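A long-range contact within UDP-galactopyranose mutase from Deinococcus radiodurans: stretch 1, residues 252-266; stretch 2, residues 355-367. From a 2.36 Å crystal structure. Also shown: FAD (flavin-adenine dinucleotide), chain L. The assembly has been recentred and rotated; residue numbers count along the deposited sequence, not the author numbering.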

ATOM      1  N   PHE A 252      -7.385 -11.539  24.148  1.00 31.38           N
ATOM      2  CA  PHE A 252      -6.080 -12.077  23.775  1.00 29.65           C
ATOM      3  C   PHE A 252      -5.393 -12.741  24.969  1.00 31.79           C
ATOM      4  O   PHE A 252      -5.567 -12.313  26.100  1.00 31.60           O
ATOM      5  CB  PHE A 252      -5.175 -10.977  23.196  1.00 27.55           C
ATOM      6  CG  PHE A 252      -4.899  -9.841  24.149  1.00 25.22           C
ATOM      7  CD1 PHE A 252      -3.757  -9.839  24.935  1.00 26.48           C
ATOM      8  CD2 PHE A 252      -5.779  -8.772  24.252  1.00 24.03           C
ATOM      9  CE1 PHE A 252      -3.489  -8.780  25.810  1.00 28.97           C
ATOM     10  CE2 PHE A 252      -5.527  -7.707  25.120  1.00 26.88           C
ATOM     11  CZ  PHE A 252      -4.375  -7.711  25.903  1.00 27.31           C
ATOM     12  N   GLN A 253      -4.598 -13.775  24.705  1.00 32.37           N
ATOM     13  CA  GLN A 253      -3.911 -14.519  25.757  1.00 36.10           C
ATOM     14  C   GLN A 253      -2.544 -13.943  26.143  1.00 43.40           C
ATOM     15  O   GLN A 253      -2.140 -14.004  27.304  1.00 43.20           O
ATOM     16  CB  GLN A 253      -3.749 -15.985  25.348  1.00 38.25           C
ATOM     17  CG  GLN A 253      -5.063 -16.720  25.210  1.00 46.24           C
ATOM     18  CD  GLN A 253      -5.884 -16.641  26.485  1.00 62.00           C
ATOM     19  OE1 GLN A 253      -5.550 -17.280  27.488  1.00 67.62           O
ATOM     20  NE2 GLN A 253      -6.961 -15.850  26.457  1.00 52.78           N
ATOM     21  N   HIS A 254      -1.822 -13.406  25.165  1.00 37.26           N
ATOM     22  CA  HIS A 254      -0.519 -12.815  25.435  1.00 37.06           C
ATOM     23  C   HIS A 254      -0.289 -11.581  24.569  1.00 33.15           C
ATOM     24  O   HIS A 254      -0.771 -11.515  23.445  1.00 33.54           O
ATOM     25  CB  HIS A 254       0.603 -13.835  25.217  1.00 30.55           C
ATOM     26  CG  HIS A 254       1.913 -13.411  25.804  1.00 42.94           C
ATOM     27  ND1 HIS A 254       2.323 -13.790  27.064  1.00 42.44           N
ATOM     28  CD2 HIS A 254       2.892 -12.611  25.312  1.00 40.19           C
ATOM     29  CE1 HIS A 254       3.506 -13.254  27.319  1.00 39.10           C
ATOM     30  NE2 HIS A 254       3.867 -12.532  26.274  1.00 36.50           N
ATOM     31  N   MET A 255       0.430 -10.600  25.107  1.00 32.66           N
ATOM     32  CA  MET A 255       0.736  -9.378  24.372  1.00 32.12           C
ATOM     33  C   MET A 255       2.227  -9.253  24.066  1.00 34.01           C
ATOM     34  O   MET A 255       3.084  -9.531  24.917  1.00 28.03           O
ATOM     35  CB  MET A 255       0.253  -8.119  25.117  1.00 30.81           C
ATOM     36  CG  MET A 255       0.636  -6.836  24.388  1.00 32.61           C
ATOM     37  SD  MET A 255       0.223  -5.260  25.168  1.00 27.84           S
ATOM     38  CE  MET A 255      -1.547  -5.220  24.908  1.00 28.37           C
ATOM     39  N   ILE A 256       2.519  -8.851  22.831  1.00 31.49           N
ATOM     40  CA  ILE A 256       3.865  -8.478  22.430  1.00 26.56           C
ATOM     41  C   ILE A 256       3.828  -6.987  22.119  1.00 29.96           C
ATOM     42  O   ILE A 256       3.112  -6.563  21.226  1.00 28.23           O
ATOM     43  CB  ILE A 256       4.345  -9.315  21.222  1.00 28.41           C
ATOM     44  CG1 ILE A 256       4.482 -10.782  21.643  1.00 28.07           C
ATOM     45  CG2 ILE A 256       5.688  -8.800  20.690  1.00 22.42           C
ATOM     46  CD1 ILE A 256       5.061 -11.681  20.599  1.00 26.49           C
ATOM     47  N   TYR A 257       4.571  -6.196  22.892  1.00 27.18           N
ATOM     48  CA  TYR A 257       4.549  -4.741  22.762  1.00 29.75           C
ATOM     49  C   TYR A 257       5.867  -4.227  22.162  1.00 27.54           C
ATOM     50  O   TYR A 257       6.951  -4.613  22.609  1.00 24.60           O
ATOM     51  CB  TYR A 257       4.248  -4.077  24.129  1.00 23.80           C
ATOM     52  CG  TYR A 257       4.189  -2.557  24.100  1.00 23.41           C
ATOM     53  CD1 TYR A 257       3.043  -1.892  23.690  1.00 24.31           C
ATOM     54  CD2 TYR A 257       5.285  -1.791  24.484  1.00 22.98           C
ATOM     55  CE1 TYR A 257       2.995  -0.502  23.651  1.00 22.34           C
ATOM     56  CE2 TYR A 257       5.248  -0.419  24.463  1.00 18.80           C
ATOM     57  CZ  TYR A 257       4.107   0.229  24.040  1.00 26.44           C
ATOM     58  OH  TYR A 257       4.076   1.616  24.020  1.00 26.62           O
ATOM     59  N   THR A 258       5.767  -3.374  21.142  1.00 26.36           N
ATOM     60  CA  THR A 258       6.954  -2.852  20.455  1.00 22.42           C
ATOM     61  C   THR A 258       6.957  -1.316  20.405  1.00 25.46           C
ATOM     62  O   THR A 258       7.764  -0.705  19.711  1.00 31.95           O
ATOM     63  CB  THR A 258       7.131  -3.453  19.030  1.00 24.01           C
ATOM     64  OG1 THR A 258       6.184  -2.883  18.114  1.00 23.10           O
ATOM     65  CG2 THR A 258       6.971  -4.983  19.058  1.00 20.76           C
ATOM     66  N   GLY A 259       6.049  -0.698  21.152  1.00 24.06           N
ATOM     67  CA  GLY A 259       6.023   0.749  21.280  1.00 28.17           C
ATOM     68  C   GLY A 259       6.997   1.228  22.348  1.00 24.86           C
ATOM     69  O   GLY A 259       7.725   0.425  22.933  1.00 24.30           O
ATOM     70  N   PRO A 260       7.024   2.543  22.605  1.00 22.94           N
ATOM     71  CA  PRO A 260       7.911   3.105  23.640  1.00 26.01           C
ATOM     72  C   PRO A 260       7.525   2.575  25.032  1.00 26.28           C
ATOM     73  O   PRO A 260       6.333   2.446  25.301  1.00 27.65           O
ATOM     74  CB  PRO A 260       7.644   4.609  23.561  1.00 25.44           C
ATOM     75  CG  PRO A 260       6.681   4.825  22.423  1.00 27.12           C
ATOM     76  CD  PRO A 260       6.051   3.522  22.100  1.00 23.38           C
ATOM     77  N   VAL A 261       8.492   2.239  25.888  1.00 29.79           N
ATOM     78  CA  VAL A 261       8.156   1.647  27.194  1.00 28.76           C
ATOM     79  C   VAL A 261       7.507   2.602  28.170  1.00 28.51           C
ATOM     80  O   VAL A 261       6.685   2.183  28.967  1.00 34.49           O
ATOM     81  CB  VAL A 261       9.368   1.066  27.964  1.00 33.38           C
ATOM     82  CG1 VAL A 261       9.240  -0.445  28.126  1.00 29.92           C
ATOM     83  CG2 VAL A 261      10.682   1.508  27.351  1.00 26.27           C
ATOM     84  N   ASP A 262       7.912   3.866  28.162  1.00 30.20           N
ATOM     85  CA  ASP A 262       7.411   4.767  29.186  1.00 29.73           C
ATOM     86  C   ASP A 262       5.898   4.898  29.054  1.00 30.15           C
ATOM     87  O   ASP A 262       5.181   4.842  30.049  1.00 29.91           O
ATOM     88  CB  ASP A 262       8.130   6.131  29.192  1.00 31.75           C
ATOM     89  CG  ASP A 262       8.141   6.812  27.824  1.00 34.28           C
ATOM     90  OD1 ASP A 262       7.813   6.155  26.814  1.00 35.58           O
ATOM     91  OD2 ASP A 262       8.482   8.012  27.761  1.00 29.65           O
ATOM     92  N   ALA A 263       5.423   5.016  27.817  1.00 30.36           N
ATOM     93  CA  ALA A 263       3.999   5.182  27.535  1.00 30.64           C
ATOM     94  C   ALA A 263       3.186   3.975  27.965  1.00 32.58           C
ATOM     95  O   ALA A 263       2.050   4.117  28.408  1.00 33.10           O
ATOM     96  CB  ALA A 263       3.766   5.461  26.047  1.00 25.28           C
ATOM     97  N   PHE A 264       3.760   2.787  27.830  1.00 32.80           N
ATOM     98  CA  PHE A 264       3.034   1.584  28.213  1.00 28.47           C
ATOM     99  C   PHE A 264       2.676   1.648  29.694  1.00 38.36           C
ATOM    100  O   PHE A 264       1.607   1.206  30.109  1.00 35.00           O
ATOM    101  CB  PHE A 264       3.856   0.336  27.915  1.00 27.93           C
ATOM    102  CG  PHE A 264       3.126  -0.940  28.190  1.00 33.32           C
ATOM    103  CD1 PHE A 264       2.337  -1.526  27.210  1.00 31.95           C
ATOM    104  CD2 PHE A 264       3.220  -1.555  29.426  1.00 30.49           C
ATOM    105  CE1 PHE A 264       1.658  -2.704  27.466  1.00 29.64           C
ATOM    106  CE2 PHE A 264       2.544  -2.731  29.685  1.00 28.44           C
ATOM    107  CZ  PHE A 264       1.762  -3.303  28.703  1.00 29.74           C
ATOM    108  N   PHE A 265       3.580   2.216  30.484  1.00 32.82           N
ATOM    109  CA  PHE A 265       3.380   2.298  31.915  1.00 30.91           C
ATOM    110  C   PHE A 265       2.983   3.721  32.323  1.00 35.69           C
ATOM    111  O   PHE A 265       3.343   4.198  33.401  1.00 37.08           O
ATOM    112  CB  PHE A 265       4.636   1.820  32.653  1.00 28.72           C
ATOM    113  CG  PHE A 265       4.927   0.350  32.464  1.00 34.08           C
ATOM    114  CD1 PHE A 265       5.980  -0.072  31.660  1.00 27.38           C
ATOM    115  CD2 PHE A 265       4.143  -0.615  33.090  1.00 29.62           C
ATOM    116  CE1 PHE A 265       6.245  -1.421  31.487  1.00 24.54           C
ATOM    117  CE2 PHE A 265       4.406  -1.974  32.921  1.00 26.38           C
ATOM    118  CZ  PHE A 265       5.458  -2.375  32.123  1.00 28.68           C
ATOM    119  N   ASP A 266       2.241   4.391  31.446  1.00 30.92           N
ATOM    120  CA  ASP A 266       1.635   5.688  31.749  1.00 37.92           C
ATOM    121  C   ASP A 266       2.626   6.725  32.287  1.00 41.01           C
ATOM    122  O   ASP A 266       2.266   7.553  33.125  1.00 36.79           O
ATOM    123  CB  ASP A 266       0.474   5.523  32.742  1.00 36.34           C
ATOM    124  CG  ASP A 266      -0.704   4.743  32.157  1.00 49.45           C
ATOM    125  OD1 ASP A 266      -0.948   4.822  30.931  1.00 47.62           O
ATOM    126  OD2 ASP A 266      -1.399   4.054  32.936  1.00 60.02           O
ATOM    127  N   ALA A 355       8.387  -7.639  34.984  1.00 35.00           N
ATOM    128  CA  ALA A 355       7.427  -8.139  35.950  1.00 43.60           C
ATOM    129  C   ALA A 355       6.033  -8.300  35.345  1.00 45.89           C
ATOM    130  O   ALA A 355       5.218  -9.058  35.862  1.00 49.15           O
ATOM    131  CB  ALA A 355       7.381  -7.224  37.160  1.00 37.54           C
ATOM    132  N   ALA A 356       5.753  -7.582  34.257  1.00 42.54           N
ATOM    133  CA  ALA A 356       4.433  -7.657  33.638  1.00 41.19           C
ATOM    134  C   ALA A 356       4.175  -9.083  33.169  1.00 45.23           C
ATOM    135  O   ALA A 356       4.899  -9.630  32.331  1.00 42.34           O
ATOM    136  CB  ALA A 356       4.313  -6.674  32.492  1.00 37.81           C
ATOM    137  N   GLN A 357       3.144  -9.689  33.733  1.00 48.74           N
ATOM    138  CA  GLN A 357       2.947 -11.123  33.574  1.00 62.86           C
ATOM    139  C   GLN A 357       2.873 -11.559  32.110  1.00 54.76           C
ATOM    140  O   GLN A 357       3.759 -12.269  31.616  1.00 53.30           O
ATOM    141  CB  GLN A 357       1.717 -11.587  34.370  1.00 63.41           C
ATOM    142  CG  GLN A 357       1.803 -11.223  35.853  1.00 71.52           C
ATOM    143  CD  GLN A 357       0.809 -11.979  36.720  1.00 84.54           C
ATOM    144  OE1 GLN A 357      -0.233 -12.434  36.243  1.00 86.80           O
ATOM    145  NE2 GLN A 357       1.127 -12.111  38.007  1.00 77.96           N
ATOM    146  N   ASP A 358       1.831 -11.119  31.416  1.00 41.45           N
ATOM    147  CA  ASP A 358       1.583 -11.616  30.068  1.00 47.15           C
ATOM    148  C   ASP A 358       1.948 -10.631  28.959  1.00 39.26           C
ATOM    149  O   ASP A 358       1.246 -10.537  27.956  1.00 39.13           O
ATOM    150  CB  ASP A 358       0.122 -12.037  29.936  1.00 45.78           C
ATOM    151  CG  ASP A 358      -0.143 -13.381  30.566  1.00 53.53           C
ATOM    152  OD1 ASP A 358      -0.730 -13.401  31.669  1.00 53.39           O
ATOM    153  OD2 ASP A 358       0.263 -14.408  29.969  1.00 49.11           O
ATOM    154  N   VAL A 359       3.047  -9.909  29.145  1.00 32.39           N
ATOM    155  CA  VAL A 359       3.521  -8.978  28.139  1.00 32.73           C
ATOM    156  C   VAL A 359       5.007  -9.178  27.901  1.00 31.24           C
ATOM    157  O   VAL A 359       5.792  -9.225  28.848  1.00 35.19           O
ATOM    158  CB  VAL A 359       3.267  -7.516  28.552  1.00 30.68           C
ATOM    159  CG1 VAL A 359       3.652  -6.568  27.429  1.00 28.80           C
ATOM    160  CG2 VAL A 359       1.809  -7.322  28.901  1.00 34.33           C
ATOM    161  N   THR A 360       5.399  -9.320  26.639  1.00 30.96           N
ATOM    162  CA  THR A 360       6.822  -9.267  26.320  1.00 32.24           C
ATOM    163  C   THR A 360       7.194  -8.089  25.416  1.00 31.52           C
ATOM    164  O   THR A 360       6.499  -7.766  24.452  1.00 33.75           O
ATOM    165  CB  THR A 360       7.436 -10.641  25.879  1.00 37.44           C
ATOM    166  OG1 THR A 360       8.237 -10.471  24.706  1.00 46.83           O
ATOM    167  CG2 THR A 360       6.388 -11.673  25.624  1.00 25.33           C
ATOM    168  N   PHE A 361       8.288  -7.433  25.783  1.00 28.92           N
ATOM    169  CA  PHE A 361       8.722  -6.204  25.148  1.00 30.40           C
ATOM    170  C   PHE A 361       9.853  -6.504  24.167  1.00 31.56           C
ATOM    171  O   PHE A 361      10.799  -7.218  24.502  1.00 26.92           O
ATOM    172  CB  PHE A 361       9.163  -5.193  26.221  1.00 29.94           C
ATOM    173  CG  PHE A 361       8.051  -4.765  27.142  1.00 24.13           C
ATOM    174  CD1 PHE A 361       7.517  -5.650  28.067  1.00 26.83           C
ATOM    175  CD2 PHE A 361       7.529  -3.481  27.070  1.00 31.04           C
ATOM    176  CE1 PHE A 361       6.493  -5.273  28.891  1.00 26.95           C
ATOM    177  CE2 PHE A 361       6.498  -3.092  27.902  1.00 30.76           C
ATOM    178  CZ  PHE A 361       5.982  -3.992  28.821  1.00 30.59           C
ATOM    179  N   VAL A 362       9.736  -5.973  22.951  1.00 28.32           N
ATOM    180  CA  VAL A 362      10.697  -6.257  21.883  1.00 27.39           C
ATOM    181  C   VAL A 362      10.834  -5.057  20.973  1.00 24.81           C
ATOM    182  O   VAL A 362       9.845  -4.389  20.689  1.00 22.69           O
ATOM    183  CB  VAL A 362      10.241  -7.431  20.979  1.00 27.04           C
ATOM    184  CG1 VAL A 362      11.398  -7.897  20.100  1.00 26.50           C
ATOM    185  CG2 VAL A 362       9.691  -8.580  21.807  1.00 27.07           C
ATOM    186  N   GLY A 363      12.058  -4.792  20.513  1.00 27.97           N
ATOM    187  CA  GLY A 363      12.286  -3.800  19.477  1.00 25.37           C
ATOM    188  C   GLY A 363      12.996  -2.552  19.958  1.00 31.88           C
ATOM    189  O   GLY A 363      13.217  -2.377  21.161  1.00 29.86           O
ATOM    190  N   ARG A 364      13.346  -1.675  19.018  1.00 26.79           N
ATOM    191  CA  ARG A 364      14.103  -0.474  19.352  1.00 28.61           C
ATOM    192  C   ARG A 364      13.446   0.359  20.461  1.00 28.27           C
ATOM    193  O   ARG A 364      14.116   0.753  21.417  1.00 26.40           O
ATOM    194  CB  ARG A 364      14.366   0.399  18.113  1.00 24.03           C
ATOM    195  CG  ARG A 364      14.985   1.739  18.462  1.00 25.89           C
ATOM    196  CD  ARG A 364      15.075   2.730  17.282  1.00 36.84           C
ATOM    197  NE  ARG A 364      16.234   2.473  16.440  1.00 30.60           N
ATOM    198  CZ  ARG A 364      16.903   3.402  15.762  1.00 28.96           C
ATOM    199  NH1 ARG A 364      16.543   4.671  15.813  1.00 28.34           N
ATOM    200  NH2 ARG A 364      17.935   3.047  15.014  1.00 28.66           N
ATOM    201  N   LEU A 365      12.150   0.630  20.331  1.00 25.68           N
ATOM    202  CA  LEU A 365      11.450   1.533  21.256  1.00 27.32           C
ATOM    203  C   LEU A 365      11.116   0.884  22.594  1.00 33.55           C
ATOM    204  O   LEU A 365      11.249   1.501  23.651  1.00 34.75           O
ATOM    205  CB  LEU A 365      10.152   2.034  20.632  1.00 27.25           C
ATOM    206  CG  LEU A 365      10.361   2.735  19.293  1.00 29.46           C
ATOM    207  CD1 LEU A 365       9.032   3.232  18.757  1.00 23.99           C
ATOM    208  CD2 LEU A 365      11.354   3.871  19.488  1.00 26.01           C
ATOM    209  N   ALA A 366      10.676  -0.364  22.526  1.00 26.67           N
ATOM    210  CA  ALA A 366      10.183  -1.083  23.677  1.00 25.84           C
ATOM    211  C   ALA A 366      11.295  -1.524  24.636  1.00 32.40           C
ATOM    212  O   ALA A 366      11.063  -1.674  25.846  1.00 25.59           O
ATOM    213  CB  ALA A 366       9.361  -2.285  23.200  1.00 26.03           C
ATOM    214  N   THR A 367      12.498  -1.736  24.103  1.00 25.55           N
ATOM    215  CA  THR A 367      13.626  -2.133  24.938  1.00 24.76           C
ATOM    216  C   THR A 367      14.693  -1.049  24.980  1.00 27.48           C
ATOM    217  O   THR A 367      15.785  -1.263  25.504  1.00 27.99           O
ATOM    218  CB  THR A 367      14.251  -3.491  24.511  1.00 28.09           C
ATOM    219  OG1 THR A 367      14.891  -3.375  23.225  1.00 25.16           O
ATOM    220  CG2 THR A 367      13.189  -4.563  24.454  1.00 24.01           C
TER
HETATM  221  PA  FAD L 450       9.257   0.526  14.739  1.00 29.25           P
HETATM  222  O1A FAD L 450       9.504   0.601  13.350  1.00 29.34           O
HETATM  223  O2A FAD L 450       9.365   1.809  15.300  1.00 34.04           O
HETATM  224  O5B FAD L 450       7.814  -0.010  14.896  1.00 32.32           O
HETATM  225  C5B FAD L 450       7.093  -0.000  16.069  1.00 23.01           C
HETATM  226  C4B FAD L 450       5.662   0.218  15.702  1.00 28.61           C
HETATM  227  O4B FAD L 450       4.876   0.225  16.839  1.00 28.89           O
HETATM  228  C3B FAD L 450       5.510   1.586  15.082  1.00 29.11           C
HETATM  229  O3B FAD L 450       5.093   1.535  13.759  1.00 28.51           O
HETATM  230  C2B FAD L 450       4.478   2.260  15.922  1.00 31.51           C
HETATM  231  O2B FAD L 450       3.589   2.928  15.112  1.00 32.88           O
HETATM  232  C1B FAD L 450       3.844   1.119  16.660  1.00 27.65           C
HETATM  233  N9A FAD L 450       3.221   1.564  17.903  1.00 33.02           N
HETATM  234  C8A FAD L 450       3.769   2.239  18.921  1.00 35.17           C
HETATM  235  N7A FAD L 450       2.869   2.456  19.846  1.00 33.20           N
HETATM  236  C5A FAD L 450       1.724   1.930  19.445  1.00 36.02           C
HETATM  237  C6A FAD L 450       0.463   1.860  19.995  1.00 32.29           C
HETATM  238  N6A FAD L 450       0.253   2.231  21.211  1.00 35.26           N
HETATM  239  N1A FAD L 450      -0.538   1.244  19.333  1.00 36.68           N
HETATM  240  C2A FAD L 450      -0.310   0.707  18.117  1.00 31.95           C
HETATM  241  N3A FAD L 450       0.926   0.776  17.579  1.00 28.63           N
HETATM  242  C4A FAD L 450       1.925   1.382  18.215  1.00 33.59           C
HETATM  243  N1  FAD L 450      18.230   0.691  10.333  1.00 28.21           N
HETATM  244  C2  FAD L 450      19.086   0.077   9.508  1.00 27.59           C
HETATM  245  O2  FAD L 450      19.389  -1.067   9.666  1.00 26.62           O
HETATM  246  N3  FAD L 450      19.592   0.776   8.487  1.00 31.22           N
HETATM  247  C4  FAD L 450      19.241   2.070   8.296  1.00 32.08           C
HETATM  248  O4  FAD L 450      19.682   2.701   7.395  1.00 28.01           O
HETATM  249  C4X FAD L 450      18.390   2.670   9.148  1.00 28.82           C
HETATM  250  N5  FAD L 450      18.062   3.964   8.956  1.00 30.04           N
HETATM  251  C5X FAD L 450      17.206   4.564   9.808  1.00 32.63           C
HETATM  252  C6  FAD L 450      16.868   5.878   9.596  1.00 29.98           C
HETATM  253  C7  FAD L 450      15.999   6.497  10.450  1.00 30.78           C
HETATM  254  C7M FAD L 450      15.633   7.908  10.242  1.00 25.16           C
HETATM  255  C8  FAD L 450      15.459   5.809  11.498  1.00 29.00           C
HETATM  256  C8M FAD L 450      14.530   6.530  12.400  1.00 28.45           C
HETATM  257  C9  FAD L 450      15.794   4.486  11.703  1.00 29.23           C
HETATM  258  C9A FAD L 450      16.676   3.853  10.864  1.00 28.48           C
HETATM  259  N10 FAD L 450      17.013   2.543  11.044  1.00 30.45           N
HETATM  260  C10 FAD L 450      17.877   1.971  10.180  1.00 27.35           C
HETATM  261  C1' FAD L 450      16.560   1.775  12.231  1.00 31.02           C
HETATM  262  C2' FAD L 450      15.242   1.067  12.023  1.00 31.73           C
HETATM  263  O2' FAD L 450      14.305   2.057  11.793  1.00 37.30           O
HETATM  264  C3' FAD L 450      14.792   0.262  13.239  1.00 40.22           C
HETATM  265  O3' FAD L 450      15.599  -0.782  13.564  1.00 51.24           O
HETATM  266  C4' FAD L 450      13.566  -0.513  12.924  1.00 35.77           C
HETATM  267  O4' FAD L 450      12.911   0.240  11.951  1.00 27.59           O
HETATM  268  C5' FAD L 450      12.784  -0.677  14.194  1.00 36.74           C
HETATM  269  O5' FAD L 450      11.867  -1.708  14.195  1.00 32.02           O
HETATM  270  P   FAD L 450      10.837  -1.785  15.352  1.00 27.55           P
HETATM  271  O1P FAD L 450       9.857  -2.747  15.035  1.00 26.34           O
HETATM  272  O2P FAD L 450      11.544  -2.196  16.505  1.00 27.04           O
HETATM  273  O3P FAD L 450      10.239  -0.361  15.569  1.00 28.59           O
HETATM  274  O   HOH W   1      10.384  -1.175  19.084  1.00 30.55           O

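Parallel strands far apart in sequence are commonly held together twice over, by side chains packed on a face of the sheet and by a ladder of backbone hydrogen bonds, and the contact between residues 252-266 and 355-367 of UDP-galactopyranose mutase illustrates the arrangement well. Its apolar centre is the ring of Phe361, which has more of its surface covered by the other stretch than any other residue here. The ring leans toward the other stretch and meets the short, weakly bonded helix of about residues 261-264. There its edge is directed at the face of Phe264, with CZ of Phe361 3.7 Å from CD2 of Phe264 and the two planes at 82°, so that the slightly positive ring hydrogens meet the electron-rich face. Phe265 meets the same ring differently: the planes are nearly parallel, but they are slid so far apart that the rings barely overlap. CG1 of Val261 lies 3.6 Å from CD2 of Phe361, and that same Phe361 CD2 is 3.8 Å from CD2 of Tyr257, whose ring sits obliquely to it.

Met255, Val359, Tyr257 and Phe361 all direct their CB atoms to this face of the sheet. Val359 extends the apolar layer, placing CG1 4.0 Å from CZ of Phe264 and 4.2 Å from CB of Tyr257. The opposite face carries Ile256 and Thr360, and there CG2 of Ile256 packs 4.2 Å from CG2 of Val362.

Between these two layers of side chains runs the ladder. The strands cross at only 19° and pair in parallel, Met255 with Val359, Ile256 with Thr360 and Tyr257 with Phe361. In a parallel sheet, one residue bonds to the neighbours flanking its partner: N of Met255 donates to O of Asp358 (3.0 Å), and O of Met255 accepts from N of Thr360 (2.9 Å). N of Tyr257 donates to O of Thr360 (2.9 Å), while O of Tyr257 accepts from N of Val362 (3.1 Å). All four bonds are close to linear.

Beyond the strands the two stretches stay in contact: O of Gly259 lies 3.0 Å from CA of Ala366, and CB of Leu365 is 3.7 Å from O of Thr258. The hydroxyl of Tyr257 donates to O of Pro260 (OH to O, 2.7 Å), tying the strand to the turn that follows. Before the strands, the carbonyl C of Asp358 lies over one face of the His254 ring, 3.5 Å from CE1 of His254. At the polar edge a water bridges the two stretches and the cofactor: water 1 donates from its O to Thr258 O (2.7 Å) and FAD O2P (3.0 Å), and accepts from Leu365 N (2.8 Å). N of Arg364 donates directly to FAD O2P (3.1 Å). Gly363 has backbone angles that call for glycine, and a CB there would also strike the same phosphate oxygen. The cofactor thus borders both stretches just beyond the ends of the paired strands.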